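Local coordinates for protein unsaturated glucuronyl hydrolase (PDB 2ZZR) that hydrolyses unsaturated chondroitin, hyaluronan and heparin disaccharides, releasing the unsaturated uronic acid as a glycoside hydrolase of family 88, at residues K2-K7 with S205-V210. Residues are numbered along the deposited sequence; the frame is centred on the assembly and turned at random.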
loop_
_atom_site.group_PDB
_atom_site.type_symbol
_atom_site.label_atom_id
_atom_site.label_comp_id
_atom_site.label_asym_id
_atom_site.label_seq_id
_atom_site.Cartn_x
_atom_site.Cartn_y
_atom_site.Cartn_z
ATOM N N LYS A 2 10.154 20.472 10.488
ATOM C CA LYS A 2 11.118 20.363 9.402
ATOM C C LYS A 2 11.395 18.907 9.039
ATOM O O LYS A 2 11.483 18.045 9.914
ATOM C CB LYS A 2 12.430 21.052 9.776
ATOM C CG LYS A 2 12.356 22.571 9.816
ATOM C CD LYS A 2 13.519 23.134 10.622
ATOM C CE LYS A 2 13.547 24.649 10.594
ATOM N NZ LYS A 2 14.628 25.160 11.489
ATOM N N ILE A 3 11.510 18.648 7.740
ATOM C CA ILE A 3 11.999 17.373 7.236
ATOM C C ILE A 3 13.433 17.572 6.753
ATOM O O ILE A 3 13.729 18.525 6.022
ATOM C CB ILE A 3 11.098 16.801 6.106
ATOM C CG1 ILE A 3 9.681 16.530 6.641
ATOM C CG2 ILE A 3 11.705 15.524 5.519
ATOM C CD1 ILE A 3 8.679 16.105 5.566
ATOM N N LYS A 4 14.321 16.679 7.186
ATOM C CA LYS A 4 15.731 16.733 6.808
ATOM C C LYS A 4 15.892 16.691 5.290
ATOM O O LYS A 4 15.065 16.094 4.595
ATOM C CB LYS A 4 16.482 15.549 7.424
ATOM C CG LYS A 4 16.056 14.219 6.805
ATOM C CD LYS A 4 16.736 13.040 7.433
ATOM C CE LYS A 4 16.217 11.770 6.791
ATOM N NZ LYS A 4 16.884 10.585 7.378
ATOM N N PRO A 5 16.954 17.324 4.763
ATOM C CA PRO A 5 17.220 17.214 3.332
ATOM C C PRO A 5 17.424 15.763 2.882
ATOM O O PRO A 5 18.008 14.956 3.619
ATOM C CB PRO A 5 18.517 18.013 3.152
ATOM C CG PRO A 5 18.550 18.951 4.314
ATOM C CD PRO A 5 17.927 18.200 5.444
ATOM N N VAL A 6 16.920 15.445 1.694
ATOM C CA VAL A 6 17.181 14.163 1.039
ATOM C C VAL A 6 17.717 14.426 -0.362
ATOM O O VAL A 6 17.383 15.441 -0.983
ATOM C CB VAL A 6 15.919 13.237 0.964
ATOM C CG1 VAL A 6 15.418 12.895 2.352
ATOM C CG2 VAL A 6 14.807 13.864 0.104
ATOM N N LYS A 7 18.555 13.522 -0.860
ATOM C CA LYS A 7 19.053 13.650 -2.214
ATOM C C LYS A 7 17.916 13.365 -3.178
ATOM O O LYS A 7 17.239 12.338 -3.073
ATOM C CB LYS A 7 20.238 12.715 -2.481
ATOM C CG LYS A 7 20.782 12.801 -3.915
ATOM C CD LYS A 7 22.179 12.189 -4.058
ATOM C CE LYS A 7 22.196 10.735 -3.606
ATOM N NZ LYS A 7 23.559 10.148 -3.627
ATOM N N SER A 205 8.411 9.215 10.853
ATOM C CA SER A 205 8.764 8.370 9.723
ATOM C C SER A 205 9.653 9.124 8.728
ATOM O O SER A 205 10.753 8.668 8.390
ATOM C CB SER A 205 7.500 7.859 9.034
ATOM O OG SER A 205 6.715 7.073 9.916
ATOM N N ALA A 206 9.176 10.285 8.277
ATOM C CA ALA A 206 9.856 11.069 7.245
ATOM C C ALA A 206 11.300 11.394 7.616
ATOM O O ALA A 206 12.190 11.370 6.769
ATOM C CB ALA A 206 9.084 12.361 6.966
ATOM N N ASN A 207 11.521 11.707 8.888
ATOM C CA ASN A 207 12.835 12.160 9.316
ATOM C C ASN A 207 13.820 11.040 9.619
ATOM O O ASN A 207 15.024 11.292 9.774
ATOM C CB ASN A 207 12.700 13.123 10.493
ATOM C CG ASN A 207 12.453 14.544 10.033
ATOM O OD1 ASN A 207 13.125 15.027 9.121
ATOM N ND2 ASN A 207 11.497 15.214 10.648
ATOM N N ASN A 208 13.320 9.806 9.658
ATOM C CA ASN A 208 14.118 8.683 10.150
ATOM C C ASN A 208 14.066 7.434 9.273
ATOM O O ASN A 208 15.111 6.926 8.855
ATOM C CB ASN A 208 13.732 8.358 11.596
ATOM C CG ASN A 208 13.945 9.532 12.538
ATOM O OD1 ASN A 208 15.082 9.942 12.792
ATOM N ND2 ASN A 208 12.858 10.080 13.058
ATOM N N VAL A 209 12.858 6.949 8.977
ATOM C CA VAL A 209 12.722 5.721 8.187
ATOM C C VAL A 209 13.030 5.965 6.704
ATOM O O VAL A 209 13.361 5.030 5.966
ATOM C CB VAL A 209 11.350 5.019 8.430
ATOM C CG1 VAL A 209 10.256 5.582 7.516
ATOM C CG2 VAL A 209 11.480 3.500 8.263
ATOM N N VAL A 210 12.923 7.223 6.271
ATOM C CA VAL A 210 13.428 7.630 4.968
ATOM C C VAL A 210 14.868 8.099 5.171
ATOM O O VAL A 210 15.144 8.906 6.064
ATOM C CB VAL A 210 12.577 8.761 4.337
ATOM C CG1 VAL A 210 13.095 9.124 2.944
ATOM C CG2 VAL A 210 11.107 8.339 4.264
#
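K4 carries its CG between the backbone N and the carbonyl carbon (chi1 68°), and beyond it the chain is fully extended past N207, the two side chains running in opposite directions. In N207, chi1 of -85° swings CG toward 2-7 although CB does not point there. The carboxamide meets the backbone of 2-7 with both its polar atoms, bridging the two peptide groups that flank I3. N207 ND2 donates to K2 O at 2.9 Å, a bond in the plane of that carbonyl and close to the plane of the amide. N207 OD1 accepts K4 N at 2.8 Å, nearly in line with the side-chain C=O (166°). This paired use fixes the amide's rotation, much as a peptide group would pair with an extended chain. K4 NZ reaches carbonyls at and just beyond the C-terminal end of 192-209, donating to V210 O at 2.8 Å and more weakly to N207 O at 3.1 Å. D212 adds a salt bridge to the ammonium, whose place by these carbonyls would favour its positive charge. Apolar contact is slight: I3 CD1 lies 4.0 Å from A206 CB, and V6 CG1 just touches V210 CG1. The contact fastens the N-terminal segment to the alpha barrel, without known substrate-binding residues. Segment 2-7 packs against the end of helix 192-209, which includes a wider pi-type turn at 205-209; L270 of helix 265-280 touches V6 and A206, while N208 meets F220 and F222 of strand 219-222.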